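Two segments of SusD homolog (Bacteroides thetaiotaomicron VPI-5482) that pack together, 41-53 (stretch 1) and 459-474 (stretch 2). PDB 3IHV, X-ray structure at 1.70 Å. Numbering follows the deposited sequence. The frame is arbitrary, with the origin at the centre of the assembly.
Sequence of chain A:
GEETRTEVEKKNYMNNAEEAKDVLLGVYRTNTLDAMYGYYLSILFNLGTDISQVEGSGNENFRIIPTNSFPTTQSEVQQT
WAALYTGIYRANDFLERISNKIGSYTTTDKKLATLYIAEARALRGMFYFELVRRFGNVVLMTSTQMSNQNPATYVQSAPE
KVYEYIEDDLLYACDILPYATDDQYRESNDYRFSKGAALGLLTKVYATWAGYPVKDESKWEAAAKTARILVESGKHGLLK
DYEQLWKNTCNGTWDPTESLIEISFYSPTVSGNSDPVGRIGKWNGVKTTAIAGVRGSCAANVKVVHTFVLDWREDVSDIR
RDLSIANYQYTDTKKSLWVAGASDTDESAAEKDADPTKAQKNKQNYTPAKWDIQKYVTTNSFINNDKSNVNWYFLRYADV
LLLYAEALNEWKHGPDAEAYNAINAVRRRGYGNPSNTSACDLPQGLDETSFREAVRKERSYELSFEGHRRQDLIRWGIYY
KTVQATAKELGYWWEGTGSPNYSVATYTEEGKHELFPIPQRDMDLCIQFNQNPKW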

# COMPACT_ATOMS: atom_id res chain seq x y z
N LEU A 41 -6.40 -0.28 5.02
CA LEU A 41 -5.65 -0.83 3.89
C LEU A 41 -4.25 -0.24 3.73
O LEU A 41 -3.44 -0.81 3.00
N SER A 42 -4.03 0.95 4.32
CA SER A 42 -2.71 1.57 4.27
C SER A 42 -1.84 1.04 5.39
O SER A 42 -0.70 0.56 5.15
N ILE A 43 -2.37 1.05 6.60
CA ILE A 43 -1.54 0.77 7.77
C ILE A 43 -1.89 -0.50 8.54
O ILE A 43 -1.07 -1.39 8.65
N LEU A 44 -3.12 -0.58 9.01
CA LEU A 44 -3.49 -1.56 10.02
C LEU A 44 -3.41 -3.01 9.58
O LEU A 44 -2.98 -3.84 10.36
N PHE A 45 -3.81 -3.29 8.35
CA PHE A 45 -3.86 -4.67 7.88
C PHE A 45 -2.54 -5.16 7.31
O PHE A 45 -2.49 -6.29 6.81
N ASN A 46 -1.49 -4.35 7.40
CA ASN A 46 -0.21 -4.66 6.77
C ASN A 46 0.91 -4.88 7.77
O ASN A 46 2.07 -4.88 7.39
N LEU A 47 0.56 -5.03 9.03
CA LEU A 47 1.54 -5.22 10.07
C LEU A 47 1.81 -6.68 10.38
O LEU A 47 1.06 -7.59 9.97
N GLY A 48 2.90 -6.92 11.09
CA GLY A 48 3.22 -8.28 11.55
C GLY A 48 4.02 -9.07 10.57
O GLY A 48 3.61 -10.16 10.12
N THR A 49 5.19 -8.53 10.24
CA THR A 49 6.09 -9.16 9.27
C THR A 49 7.53 -9.15 9.81
O THR A 49 7.76 -9.03 11.02
N ASP A 50 8.51 -9.34 8.90
CA ASP A 50 9.90 -9.23 9.26
C ASP A 50 10.39 -7.79 9.42
O ASP A 50 11.48 -7.59 9.94
N ILE A 51 9.60 -6.82 8.99
CA ILE A 51 10.02 -5.43 9.07
C ILE A 51 9.23 -4.56 10.03
O ILE A 51 9.79 -3.61 10.54
N SER A 52 7.95 -4.90 10.31
CA SER A 52 7.18 -4.08 11.19
C SER A 52 6.14 -4.85 11.97
O SER A 52 5.72 -5.97 11.57
N GLN A 53 5.72 -4.23 13.06
CA GLN A 53 4.71 -4.80 13.93
C GLN A 53 4.04 -3.69 14.70
O GLN A 53 4.56 -2.55 14.80
N ARG A 459 12.88 -5.20 -2.07
CA ARG A 459 11.54 -4.71 -1.81
C ARG A 459 11.38 -4.17 -0.40
O ARG A 459 10.69 -3.14 -0.19
N SER A 460 12.03 -4.82 0.58
CA SER A 460 12.02 -4.29 1.94
C SER A 460 12.78 -2.99 2.02
O SER A 460 12.28 -2.03 2.61
N TYR A 461 13.96 -2.90 1.41
CA TYR A 461 14.77 -1.66 1.44
C TYR A 461 14.15 -0.51 0.67
O TYR A 461 14.28 0.66 1.08
N GLU A 462 13.41 -0.83 -0.40
CA GLU A 462 12.83 0.23 -1.20
C GLU A 462 11.48 0.71 -0.69
O GLU A 462 11.19 1.93 -0.69
N LEU A 463 10.65 -0.24 -0.26
CA LEU A 463 9.24 0.01 0.01
C LEU A 463 8.79 -0.17 1.47
O LEU A 463 7.59 -0.22 1.74
N SER A 464 9.73 -0.26 2.40
CA SER A 464 9.41 -0.52 3.79
C SER A 464 8.29 0.35 4.29
O SER A 464 8.28 1.52 3.98
N PHE A 465 7.33 -0.27 5.01
CA PHE A 465 6.24 0.44 5.69
C PHE A 465 5.15 1.00 4.75
O PHE A 465 4.15 1.52 5.24
N GLU A 466 5.33 0.87 3.44
CA GLU A 466 4.37 1.40 2.46
C GLU A 466 3.21 0.40 2.13
O GLU A 466 2.45 0.61 1.19
N GLY A 467 3.12 -0.68 2.91
CA GLY A 467 1.97 -1.57 2.87
C GLY A 467 2.04 -2.80 2.00
O GLY A 467 1.00 -3.43 1.77
N HIS A 468 3.23 -3.15 1.56
CA HIS A 468 3.41 -4.28 0.65
C HIS A 468 4.01 -5.52 1.23
O HIS A 468 3.88 -6.62 0.65
N ARG A 469 4.70 -5.41 2.36
CA ARG A 469 5.47 -6.55 2.81
C ARG A 469 4.66 -7.81 3.10
O ARG A 469 5.01 -8.92 2.68
N ARG A 470 3.60 -7.65 3.87
CA ARG A 470 2.78 -8.81 4.22
C ARG A 470 2.17 -9.47 2.99
O ARG A 470 2.24 -10.71 2.83
N GLN A 471 1.60 -8.68 2.08
CA GLN A 471 1.04 -9.32 0.87
C GLN A 471 2.11 -9.95 -0.02
O GLN A 471 1.83 -10.94 -0.69
N ASP A 472 3.32 -9.39 -0.01
CA ASP A 472 4.45 -9.96 -0.74
C ASP A 472 4.80 -11.31 -0.12
O ASP A 472 4.87 -12.29 -0.82
N LEU A 473 4.99 -11.34 1.22
CA LEU A 473 5.29 -12.61 1.89
C LEU A 473 4.24 -13.68 1.58
O LEU A 473 4.55 -14.85 1.30
N ILE A 474 2.98 -13.25 1.56
CA ILE A 474 1.87 -14.12 1.25
C ILE A 474 1.95 -14.64 -0.20
O ILE A 474 1.89 -15.84 -0.42

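The contact between the two stretches buries 671 Å² and is organised around Ile51 from the first stretch and the consecutive arginines Arg469 and Arg470 from the second, all three with CA-to-CB bonds directed toward the opposing segment.

Ile51 (chi1 p, chi2 t) supplies the apolar centre. Its CD1 lies 3.7 Å from Ser464 CA and 3.9 Å from Arg469 CB, while its CG2 approaches Ser460 CB at 4.1 Å, so the side chain spans from the helix containing Ser460 to the start of the one containing Arg469. Phe465 (chi1 m) leaves its backbone sideways, but its ring end comes nearer and meets stretch 1 edge-on: CE1 is 3.6 Å from Ile51 O and 3.9 Å from Ser52 CB. The backbone before Ile51 is held in shape by Thr49 (p), whose OG1 accepts a hydrogen bond from Ile51 N at 3.1 Å.

Arg470 has an extended side chain, with chi1 to chi3 all t, and reaches along the loop that follows the first helix. NH1 donates to Leu47 O at 2.9 Å, in the plane of the guanidinium, and CD passes 3.9 Å from Phe45 O. The aliphatic base of the chain is also used, as Arg470 CB packs 3.7 Å from Thr49 CG2. Next to it, Leu473 (m, t) brings CD1 to 3.9 Å from Thr49 CB and to 3.8 Å from Asp50 OD1.

Arg469 bends at chi2 (t, p, t) and forms a two-pronged salt bridge with Asp50 (chi1 p). NE donates to Asp50 OD1 and NH2 to Asp50 OD2, both at 2.9 Å and both nearly linear, as expected when a carboxylate lies along the edge of a guanidinium.

At the other end of the contact, Asn46 (m) folds its amide back on its own stretch, where ND2 donates to Leu41 O at 2.9 Å and, more weakly, to Ser42 O at 2.8 Å. Gly467 packs against this group; an ideal CB there would lie only 3.1 Å from Asn46 ND2, and its backbone angles by themselves call for glycine.

Ordered waters complete the polar links here. Water 1 donates to Ser42 O (2.7 Å) and Phe465 O (2.8 Å), bridging the two backbones. Water 3 donates to Asn46 O at 2.6 Å and accepts from Arg470 N at 2.9 Å, thereby serving an amide in the first turn of the second helix. Water 2 lies 2.8 Å from Phe45 O and 2.9 Å from Gln471 OE1.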

# COMPACT_ATOMS: atom_id res chain seq x y z
CB LEU A 41 -6.41 -0.63 2.58
CG LEU A 41 -7.69 -1.46 2.40
CD1 LEU A 41 -8.34 -1.08 1.03
CD2 LEU A 41 -7.46 -2.98 2.50
CB SER A 42 -2.83 3.06 4.37
OG SER A 42 -3.66 3.43 5.49
CB ILE A 43 -1.62 1.98 8.76
CG1 ILE A 43 -1.09 3.27 8.11
CG2 ILE A 43 -0.88 1.67 10.10
CD1 ILE A 43 -1.43 4.54 8.93
CB LEU A 44 -4.90 -1.28 10.60
CG LEU A 44 -5.34 -2.04 11.84
CD1 LEU A 44 -4.42 -1.76 13.07
CD2 LEU A 44 -6.83 -1.71 12.14
CB PHE A 45 -4.93 -4.85 6.79
CG PHE A 45 -6.35 -4.54 7.22
CD1 PHE A 45 -6.73 -4.35 8.56
CD2 PHE A 45 -7.37 -4.63 6.28
CE1 PHE A 45 -8.07 -4.12 8.88
CE2 PHE A 45 -8.68 -4.41 6.63
CZ PHE A 45 -9.01 -4.15 7.94
CB ASN A 46 0.14 -3.49 5.85
CG ASN A 46 -0.89 -3.32 4.75
OD1 ASN A 46 -1.37 -4.30 4.22
ND2 ASN A 46 -1.21 -2.07 4.38
CB LEU A 47 1.09 -4.48 11.32
CG LEU A 47 1.10 -2.96 11.19
CD1 LEU A 47 0.26 -2.37 12.32
CD2 LEU A 47 2.53 -2.40 11.21
CB THR A 49 6.07 -8.35 7.93
OG1 THR A 49 6.62 -7.05 8.15
CG2 THR A 49 4.62 -8.19 7.43
CB ASP A 50 10.80 -9.98 8.30
CG ASP A 50 10.58 -9.64 6.82
OD1 ASP A 50 9.49 -9.11 6.44
OD2 ASP A 50 11.50 -9.95 6.03
CB ILE A 51 10.07 -4.76 7.64
CG1 ILE A 51 8.72 -4.41 7.07
CG2 ILE A 51 10.89 -5.66 6.69
CD1 ILE A 51 8.73 -3.60 5.74
CB SER A 52 6.53 -2.90 10.44
OG SER A 52 5.46 -3.33 9.66
CB GLN A 53 5.35 -5.80 14.92
CG GLN A 53 6.40 -5.20 15.88
CD GLN A 53 6.88 -6.17 16.94
OE1 GLN A 53 6.17 -7.09 17.31
NE2 GLN A 53 8.09 -5.94 17.47
CB ARG A 459 10.48 -5.78 -2.12
CG ARG A 459 10.39 -6.10 -3.63
CD ARG A 459 9.24 -7.05 -3.92
NE ARG A 459 7.93 -6.42 -3.71
CZ ARG A 459 7.38 -5.53 -4.53
NH1 ARG A 459 8.00 -5.11 -5.65
NH2 ARG A 459 6.22 -5.00 -4.20
CB SER A 460 12.53 -5.33 2.95
OG SER A 460 13.92 -5.49 2.91
CB TYR A 461 16.21 -1.92 0.96
CG TYR A 461 17.01 -2.90 1.83
CD1 TYR A 461 16.69 -3.14 3.17
CD2 TYR A 461 18.17 -3.47 1.34
CE1 TYR A 461 17.46 -3.97 3.96
CE2 TYR A 461 18.96 -4.28 2.14
CZ TYR A 461 18.60 -4.53 3.44
OH TYR A 461 19.39 -5.35 4.21
CB GLU A 462 12.67 -0.24 -2.66
CG GLU A 462 12.07 0.83 -3.57
CD GLU A 462 12.88 2.13 -3.65
OE1 GLU A 462 14.12 2.14 -3.36
OE2 GLU A 462 12.25 3.18 -3.97
CB LEU A 463 8.43 -0.96 -0.87
CG LEU A 463 8.71 -0.92 -2.36
CD1 LEU A 463 8.11 -2.17 -3.04
CD2 LEU A 463 8.14 0.32 -2.96
CB SER A 464 10.65 -0.33 4.70
OG SER A 464 11.17 0.99 4.66
CB PHE A 465 6.78 1.52 6.64
CG PHE A 465 8.00 1.09 7.37
CD1 PHE A 465 7.99 -0.08 8.14
CD2 PHE A 465 9.19 1.81 7.27
CE1 PHE A 465 9.14 -0.51 8.78
CE2 PHE A 465 10.34 1.37 7.91
CZ PHE A 465 10.32 0.20 8.64
CB GLU A 466 5.08 1.80 1.17
CG GLU A 466 6.04 2.95 1.35
CD GLU A 466 6.84 3.25 0.10
OE1 GLU A 466 6.25 3.48 -0.99
OE2 GLU A 466 8.09 3.26 0.21
CB HIS A 468 4.33 -3.83 -0.52
CG HIS A 468 3.88 -2.55 -1.13
ND1 HIS A 468 2.63 -2.41 -1.73
CD2 HIS A 468 4.44 -1.32 -1.11
CE1 HIS A 468 2.48 -1.15 -2.08
NE2 HIS A 468 3.56 -0.47 -1.72
CB ARG A 469 6.34 -6.17 4.00
CG ARG A 469 7.32 -7.27 4.39
CD ARG A 469 8.29 -7.55 3.27
NE ARG A 469 9.43 -8.37 3.66
CZ ARG A 469 10.43 -8.63 2.82
NH1 ARG A 469 10.39 -8.18 1.58
NH2 ARG A 469 11.45 -9.38 3.21
CB ARG A 470 1.72 -8.39 5.21
CG ARG A 470 0.86 -9.54 5.72
CD ARG A 470 0.18 -9.14 7.01
NE ARG A 470 -0.84 -10.11 7.37
CZ ARG A 470 -1.35 -10.30 8.58
NH1 ARG A 470 -0.98 -9.56 9.60
NH2 ARG A 470 -2.30 -11.22 8.74
CB GLN A 471 0.15 -8.37 0.09
CG GLN A 471 -1.06 -7.91 0.83
CD GLN A 471 -2.00 -9.04 1.17
OE1 GLN A 471 -2.44 -9.16 2.32
NE2 GLN A 471 -2.23 -9.93 0.21
CB ASP A 472 5.67 -9.03 -0.72
CG ASP A 472 5.59 -7.87 -1.75
OD1 ASP A 472 4.83 -7.98 -2.73
OD2 ASP A 472 6.30 -6.86 -1.58
CB LEU A 473 5.43 -12.39 3.42
CG LEU A 473 6.62 -11.54 3.90
CD1 LEU A 473 6.55 -11.30 5.43
CD2 LEU A 473 7.97 -12.16 3.51
CB ILE A 474 0.49 -13.45 1.56
CG1 ILE A 474 0.32 -13.32 3.07
CG2 ILE A 474 -0.65 -14.30 0.98
CD1 ILE A 474 -0.83 -12.49 3.55
O HOH W 1 1.87 -0.05 5.76
O HOH W 2 -1.44 -7.36 4.42
O HOH W 3 3.03 -5.07 4.98